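Aminoglycoside phosphotransferase (Mycobacterium smegmatis, PDB 6EF6) phosphorylates (S)-1-amino-2-propanol as the kinase of an aminoacetone utilization microcompartment. Local coordinates at residues His229-Arg233 and Leu234-Leu238; Ser141-Leu144 and Asp145-Gln148; Glu283-Val286 and Ala287-Ser291. One frame throughout, in Å; residues are numbered along the deposited sequence.

Contact 1 (His229-Arg233 and Leu234-Leu238); sequences HADLR and LANLL. With NA (sodium ion), chain D.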
# COMPACT_ATOMS: atom_id res chain seq x y z
N HIS A 229 6.72 -0.97 -2.70
CA HIS A 229 5.70 0.02 -2.30
C HIS A 229 4.75 -0.53 -1.23
O HIS A 229 4.47 0.15 -0.25
CB HIS A 229 4.96 0.46 -3.56
CG HIS A 229 3.86 1.44 -3.33
ND1 HIS A 229 2.67 1.11 -2.71
CD2 HIS A 229 3.76 2.75 -3.69
CE1 HIS A 229 1.88 2.17 -2.73
NE2 HIS A 229 2.51 3.17 -3.33
N ALA A 230 4.28 -1.78 -1.43
CA ALA A 230 3.51 -2.54 -0.44
C ALA A 230 2.09 -2.03 -0.24
O ALA A 230 1.41 -2.54 0.64
CB ALA A 230 4.25 -2.71 0.88
N ASP A 231 1.58 -1.14 -1.09
CA ASP A 231 0.16 -0.75 -1.06
C ASP A 231 -0.32 -0.37 -2.46
O ASP A 231 -0.96 0.67 -2.66
CB ASP A 231 -0.17 0.31 -0.01
CG ASP A 231 -1.67 0.38 0.29
OD1 ASP A 231 -2.43 -0.56 -0.02
OD2 ASP A 231 -2.07 1.47 0.77
N LEU A 232 -0.03 -1.23 -3.43
CA LEU A 232 -0.32 -0.96 -4.84
C LEU A 232 -1.71 -1.43 -5.25
O LEU A 232 -1.91 -2.18 -6.21
CB LEU A 232 0.76 -1.57 -5.71
CG LEU A 232 2.12 -0.83 -5.66
CD1 LEU A 232 3.20 -1.65 -6.38
CD2 LEU A 232 2.01 0.56 -6.24
N ARG A 233 -2.65 -0.92 -4.49
CA ARG A 233 -4.07 -0.98 -4.82
C ARG A 233 -4.40 -0.06 -5.98
O ARG A 233 -3.75 0.97 -6.17
CB ARG A 233 -4.88 -0.45 -3.64
CG ARG A 233 -4.85 -1.35 -2.49
CD ARG A 233 -5.72 -0.83 -1.36
NE ARG A 233 -5.06 0.21 -0.58
CZ ARG A 233 -5.45 1.49 -0.50
NH1 ARG A 233 -6.51 1.93 -1.17
NH2 ARG A 233 -4.77 2.35 0.25
N LEU A 234 -5.45 -0.39 -6.76
CA LEU A 234 -5.84 0.46 -7.86
C LEU A 234 -6.07 1.91 -7.42
O LEU A 234 -5.75 2.85 -8.14
CB LEU A 234 -7.10 -0.12 -8.51
CG LEU A 234 -6.96 -1.45 -9.26
CD1 LEU A 234 -8.35 -2.12 -9.40
CD2 LEU A 234 -6.36 -1.28 -10.61
N ALA A 235 -6.65 2.08 -6.22
CA ALA A 235 -6.96 3.41 -5.72
C ALA A 235 -5.74 4.29 -5.51
O ALA A 235 -5.89 5.50 -5.43
CB ALA A 235 -7.68 3.28 -4.37
N ASN A 236 -4.54 3.70 -5.41
CA ASN A 236 -3.31 4.46 -5.22
C ASN A 236 -2.60 4.80 -6.52
O ASN A 236 -1.46 5.30 -6.50
CB ASN A 236 -2.38 3.72 -4.27
CG ASN A 236 -2.77 3.92 -2.82
OD1 ASN A 236 -3.48 4.88 -2.49
ND2 ASN A 236 -2.33 3.06 -1.96
N LEU A 237 -3.22 4.59 -7.68
CA LEU A 237 -2.68 5.04 -8.96
C LEU A 237 -3.69 6.03 -9.53
O LEU A 237 -4.71 5.65 -10.10
CB LEU A 237 -2.41 3.86 -9.90
CG LEU A 237 -1.05 3.16 -9.67
CD1 LEU A 237 -1.02 2.39 -8.36
CD2 LEU A 237 -0.69 2.27 -10.84
N LEU A 238 -3.39 7.29 -9.31
CA LEU A 238 -4.26 8.38 -9.71
C LEU A 238 -4.05 8.73 -11.18
O LEU A 238 -2.94 8.66 -11.70
CB LEU A 238 -4.03 9.65 -8.86
CG LEU A 238 -4.32 9.45 -7.37
CD1 LEU A 238 -4.33 10.84 -6.70
CD2 LEU A 238 -5.61 8.71 -7.06
NA NA D . -1.72 2.88 2.44
O HOH W 1 -4.05 5.41 -0.22
O HOH W 2 0.48 3.02 2.30
O HOH W 3 -1.60 4.92 3.83
O HOH W 4 -1.82 1.65 4.06

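Contact 2 (Ser141-Leu144 and Asp145-Gln148); sequences SLTL and DDFQ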
# COMPACT_ATOMS: atom_id res chain seq x y z
N SER A 141 -8.88 7.29 -10.12
CA SER A 141 -7.81 6.31 -10.10
C SER A 141 -8.05 5.24 -11.17
O SER A 141 -9.08 5.22 -11.85
CB SER A 141 -7.75 5.60 -8.74
OG SER A 141 -8.88 4.74 -8.54
N LEU A 142 -7.08 4.35 -11.32
CA LEU A 142 -7.33 3.14 -12.10
C LEU A 142 -8.54 2.38 -11.55
O LEU A 142 -8.89 2.47 -10.37
CB LEU A 142 -6.10 2.24 -12.03
CG LEU A 142 -4.81 2.76 -12.69
CD1 LEU A 142 -3.73 1.69 -12.67
CD2 LEU A 142 -5.04 3.26 -14.12
N THR A 143 -9.17 1.59 -12.42
CA THR A 143 -10.39 0.85 -12.12
C THR A 143 -10.14 -0.64 -12.33
O THR A 143 -9.05 -1.07 -12.72
CB THR A 143 -11.56 1.30 -13.01
OG1 THR A 143 -11.35 0.85 -14.36
CG2 THR A 143 -11.72 2.84 -12.99
N LEU A 144 -11.19 -1.42 -12.15
CA LEU A 144 -11.09 -2.85 -12.38
C LEU A 144 -10.78 -3.20 -13.83
O LEU A 144 -10.46 -4.36 -14.09
CB LEU A 144 -12.38 -3.55 -11.93
CG LEU A 144 -12.75 -3.37 -10.47
CD1 LEU A 144 -14.12 -3.96 -10.17
CD2 LEU A 144 -11.76 -4.03 -9.55
N ASP A 145 -10.92 -2.26 -14.75
CA ASP A 145 -10.54 -2.45 -16.14
C ASP A 145 -9.05 -2.28 -16.38
O ASP A 145 -8.62 -2.42 -17.54
CB ASP A 145 -11.28 -1.44 -17.04
CG ASP A 145 -12.81 -1.63 -17.04
OD1 ASP A 145 -13.25 -2.75 -16.84
OD2 ASP A 145 -13.52 -0.64 -17.28
N ASP A 146 -8.28 -1.98 -15.35
CA ASP A 146 -6.90 -1.49 -15.48
C ASP A 146 -5.87 -2.31 -14.73
O ASP A 146 -4.75 -1.83 -14.52
CB ASP A 146 -6.80 -0.02 -15.07
CG ASP A 146 -7.73 0.87 -15.84
OD1 ASP A 146 -7.74 0.76 -17.09
OD2 ASP A 146 -8.41 1.69 -15.19
N PHE A 147 -6.16 -3.56 -14.41
CA PHE A 147 -5.17 -4.41 -13.77
C PHE A 147 -3.88 -4.51 -14.58
O PHE A 147 -2.80 -4.65 -13.99
CB PHE A 147 -5.69 -5.80 -13.42
CG PHE A 147 -6.55 -5.80 -12.17
CD1 PHE A 147 -5.92 -5.77 -10.93
CD2 PHE A 147 -7.92 -5.78 -12.23
CE1 PHE A 147 -6.66 -5.72 -9.79
CE2 PHE A 147 -8.68 -5.76 -11.06
CZ PHE A 147 -8.04 -5.74 -9.84
N GLN A 148 -3.96 -4.57 -15.90
CA GLN A 148 -2.75 -4.68 -16.71
C GLN A 148 -1.84 -3.49 -16.51
O GLN A 148 -0.61 -3.66 -16.40
CB GLN A 148 -3.13 -4.86 -18.18
CG GLN A 148 -1.91 -5.07 -19.05
CD GLN A 148 -2.24 -5.44 -20.47
OE1 GLN A 148 -3.33 -5.97 -20.80
NE2 GLN A 148 -1.29 -5.29 -21.34
O HOH W 5 -12.88 1.98 -16.28
O HOH W 6 -8.57 -5.37 -15.77

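Contact 3 (Glu283-Val286 and Ala287-Ser291); sequences ESWV and AGYRS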
# COMPACT_ATOMS: atom_id res chain seq x y z
N GLU A 283 -4.39 -12.62 -14.73
CA GLU A 283 -3.82 -12.76 -16.07
C GLU A 283 -3.56 -11.38 -16.68
O GLU A 283 -2.53 -11.19 -17.32
CB GLU A 283 -4.72 -13.59 -16.99
CG GLU A 283 -4.78 -15.05 -16.55
CD GLU A 283 -5.36 -16.03 -17.58
OE1 GLU A 283 -5.34 -15.75 -18.80
OE2 GLU A 283 -5.84 -17.11 -17.16
N SER A 284 -4.42 -10.40 -16.45
CA SER A 284 -4.19 -9.07 -17.00
C SER A 284 -2.99 -8.44 -16.34
O SER A 284 -2.13 -7.85 -17.01
CB SER A 284 -5.44 -8.21 -16.79
OG SER A 284 -6.55 -8.74 -17.47
N TRP A 285 -2.91 -8.51 -15.00
CA TRP A 285 -1.78 -7.94 -14.27
C TRP A 285 -0.47 -8.57 -14.71
O TRP A 285 0.50 -7.87 -14.94
CB TRP A 285 -2.02 -8.18 -12.77
CG TRP A 285 -1.13 -7.48 -11.79
CD1 TRP A 285 -1.42 -6.29 -11.12
CD2 TRP A 285 0.17 -7.89 -11.37
NE1 TRP A 285 -0.37 -5.98 -10.25
CE2 TRP A 285 0.61 -6.94 -10.38
CE3 TRP A 285 0.99 -9.00 -11.64
CZ2 TRP A 285 1.81 -7.07 -9.70
CZ3 TRP A 285 2.21 -9.12 -10.96
CH2 TRP A 285 2.59 -8.16 -10.01
N VAL A 286 -0.45 -9.89 -14.83
CA VAL A 286 0.76 -10.58 -15.27
C VAL A 286 1.19 -10.18 -16.68
O VAL A 286 2.39 -10.03 -16.96
CB VAL A 286 0.55 -12.09 -15.14
CG1 VAL A 286 1.63 -12.86 -15.90
CG2 VAL A 286 0.52 -12.50 -13.65
N ALA A 287 0.24 -10.03 -17.61
CA ALA A 287 0.58 -9.58 -18.96
C ALA A 287 1.22 -8.21 -18.94
O ALA A 287 2.21 -7.95 -19.64
CB ALA A 287 -0.68 -9.55 -19.84
N GLY A 288 0.71 -7.31 -18.09
CA GLY A 288 1.30 -5.98 -17.97
C GLY A 288 2.68 -6.03 -17.33
O GLY A 288 3.64 -5.42 -17.83
N TYR A 289 2.82 -6.81 -16.27
CA TYR A 289 4.10 -6.96 -15.58
C TYR A 289 5.17 -7.46 -16.53
O TYR A 289 6.26 -6.86 -16.67
CB TYR A 289 3.93 -7.91 -14.40
CG TYR A 289 5.11 -7.90 -13.46
CD1 TYR A 289 6.27 -8.56 -13.76
CD2 TYR A 289 5.05 -7.24 -12.26
CE1 TYR A 289 7.37 -8.57 -12.90
CE2 TYR A 289 6.14 -7.21 -11.41
CZ TYR A 289 7.28 -7.87 -11.75
OH TYR A 289 8.41 -7.89 -10.91
N ARG A 290 4.86 -8.56 -17.26
CA ARG A 290 5.84 -9.18 -18.13
C ARG A 290 6.24 -8.29 -19.29
O ARG A 290 7.29 -8.53 -19.89
CB ARG A 290 5.31 -10.53 -18.63
CG ARG A 290 5.29 -11.61 -17.58
CD ARG A 290 4.75 -12.95 -18.12
NE ARG A 290 4.93 -14.01 -17.11
CZ ARG A 290 4.16 -15.07 -16.96
NH1 ARG A 290 3.07 -15.25 -17.69
NH2 ARG A 290 4.47 -15.97 -16.03
N SER A 291 5.46 -7.27 -19.63
CA SER A 291 5.84 -6.31 -20.66
C SER A 291 7.07 -5.50 -20.26
O SER A 291 7.73 -4.94 -21.15
CB SER A 291 4.67 -5.41 -21.04
OG SER A 291 4.50 -4.31 -20.16

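Contact 1 (His229-Arg233 and Leu234-Leu238)
Asp231 and Asn236 meet in the catalytic loop of the kinase-like phosphotransferase fold, where His229, Asp231 and Asn236 match the family motif HxDxxxxN. Asn236 ND2 gives Asp231 O a nearly straight hydrogen bond of 2.8 Å (168°) that lies in both the carbonyl plane and the amide plane. The same ND2 reaches Asp231 OD2 only weakly, at 3.2 Å, with carboxylate and amide planes 88° apart. Placing CG opposite the backbone N (chi1 -162°) directs the Asp231 carboxylate to the sodium ion, which OD2 binds at 2.2 Å with Asp252 and three waters. In one of its two conformers Arg233 forms a side-on salt bridge with the carboxylate, NE to OD1 at 2.8 Å and NH2 to OD2 at 2.9 Å, meeting both oxygens on their syn sides but tilted out of its plane; Arg310 is a second partner of OD1, and one face of the Arg233 guanidinium lies against Asn236 CG. His229 ND1 accepts the N-H of Asp231 in the ring plane, 3.0 Å between nitrogens, while NE2 bonds to Ile251 O, which fixes the ring's rotation. Leu232 CD2 sits over the centre of that ring and also meets Leu237 CD1. Residues 234-236 form a 3-10 turn, in which Asn236 N bonds to Arg233 O at 2.9 Å. The sodium site belongs to this structure; the Asn236 tie to Asp231 O typifies the kinase-like catalytic loop.

Contact 2 (Ser141-Leu144 and Asp145-Gln148)
Chi1 of 71° sets Thr143 OG1 between its own backbone N and carbonyl carbon, while chi1 of -57° folds Asp146 CG alongside its own N, and the two side chains converge on one turn. The chain from Thr143 to Asp146 is a type I beta turn, closed by a 2.9 Å hydrogen bond from Asp146 N to Thr143 O, with the donor standing well above the carbonyl plane. The carboxylate returns the link: Asp146 OD2 takes the N-H of Thr143 at 2.9 Å, nearly straight (164°), on its anti side. Thr143 OG1 receives the N-H of Asp145 at 3.2 Å, which makes an ST turn of the same corner. A water bound 2.7 Å from Thr143 OG1 also donates to Asp145 OD2, extending the network on the exposed side. Apolar contacts flank the turn. Leu142 CD2 packs on Asp146 CB at 3.8 Å, the two side chains crossing at a slant. Leu144 and Phe147 run side by side in the same direction, with Leu144 CD2 and Phe147 CE2 3.8 Å apart. Leu144 O sits obliquely to the phenyl ring and accepts a hydrogen bond from a second water, 2.7 Å away, which is bound weakly by Phe147 N. The Phe147 ring stacks on Trp281 in helix 278-290. Asp146 directly precedes helix 147-163 but spends its carboxylate on the turn rather than on a capping bond. Its other oxygen, OD1, forms a salt bridge with Arg246. Held through both oxygens, the carboxylate has little freedom to rotate, and an arginine at one oxygen with a backbone N-H at the other would probably favour the ionised form.

Contact 3 (Glu283-Val286 and Ala287-Ser291)
Trp285 and Tyr289 form the packed flank of helix 278-290, one turn apart, whereas Glu283, Ala287 and Arg290 lie on its solvent side. Both rings leave with CG opposite the backbone N (chi1 -169° and -168°), and their side chains therefore run in the same direction. The planes are near parallel, 24° apart, but slid past one another: the centroid of the Trp285 six-membered ring is 5.2 Å from that of Tyr289, with little overlap. The closest atoms of the two side chains are Trp285 CH2 and Tyr289 CD2, 3.5 Å apart, approaching obliquely. Around them, Phe265 meets Trp285 edge-to-face, Leu150 and Thr154 of helix 147-163 touch its side chain, and the Tyr289 hydroxyl is bonded to Arg293 and His158. Regular helical bonds run beneath, among them Tyr289 N to Trp285 O at 2.9 Å and Arg290 N to Val286 O at 2.9 Å. Toward solvent the side-chain contact is Arg290 laid along buried Val286. Arg290 extends from CG to NE, and Val286 CG1 lies against one face of the guanidinium, offset toward its rim and 3.3 Å from NH1. The charged end is held by Glu300 and the carbonyl of Leu295. Ser291 OG donates to a lone pair of Gly288 O, in the carbonyl plane, at 2.7 Å.

How the contacts relate
Contact 2 touches both of the others. Its centre lies 11 Å from that of contact 1, joined by a probable hydrogen bond from Leu142 N to Leu237 O (3.0 Å) and by Leu234 CD2 against Thr143 O. Contact 3 lies roughly at right angles to that direction, its centre 12 Å from contact 2; Gln148 CG packs on Gly288 CA at 3.5 Å and Phe147 O approaches Trp285 CD1, laying the start of helix 147-163 on helix 278-290. Contacts 1 and 3 do not touch; their nearest atoms are about 6 Å apart. Asp231 of contact 1 is a ligand of the sodium ion it shares with Asp252, and its side chain is about 4 Å from the bound (2R)-1-methoxypropan-2-amine.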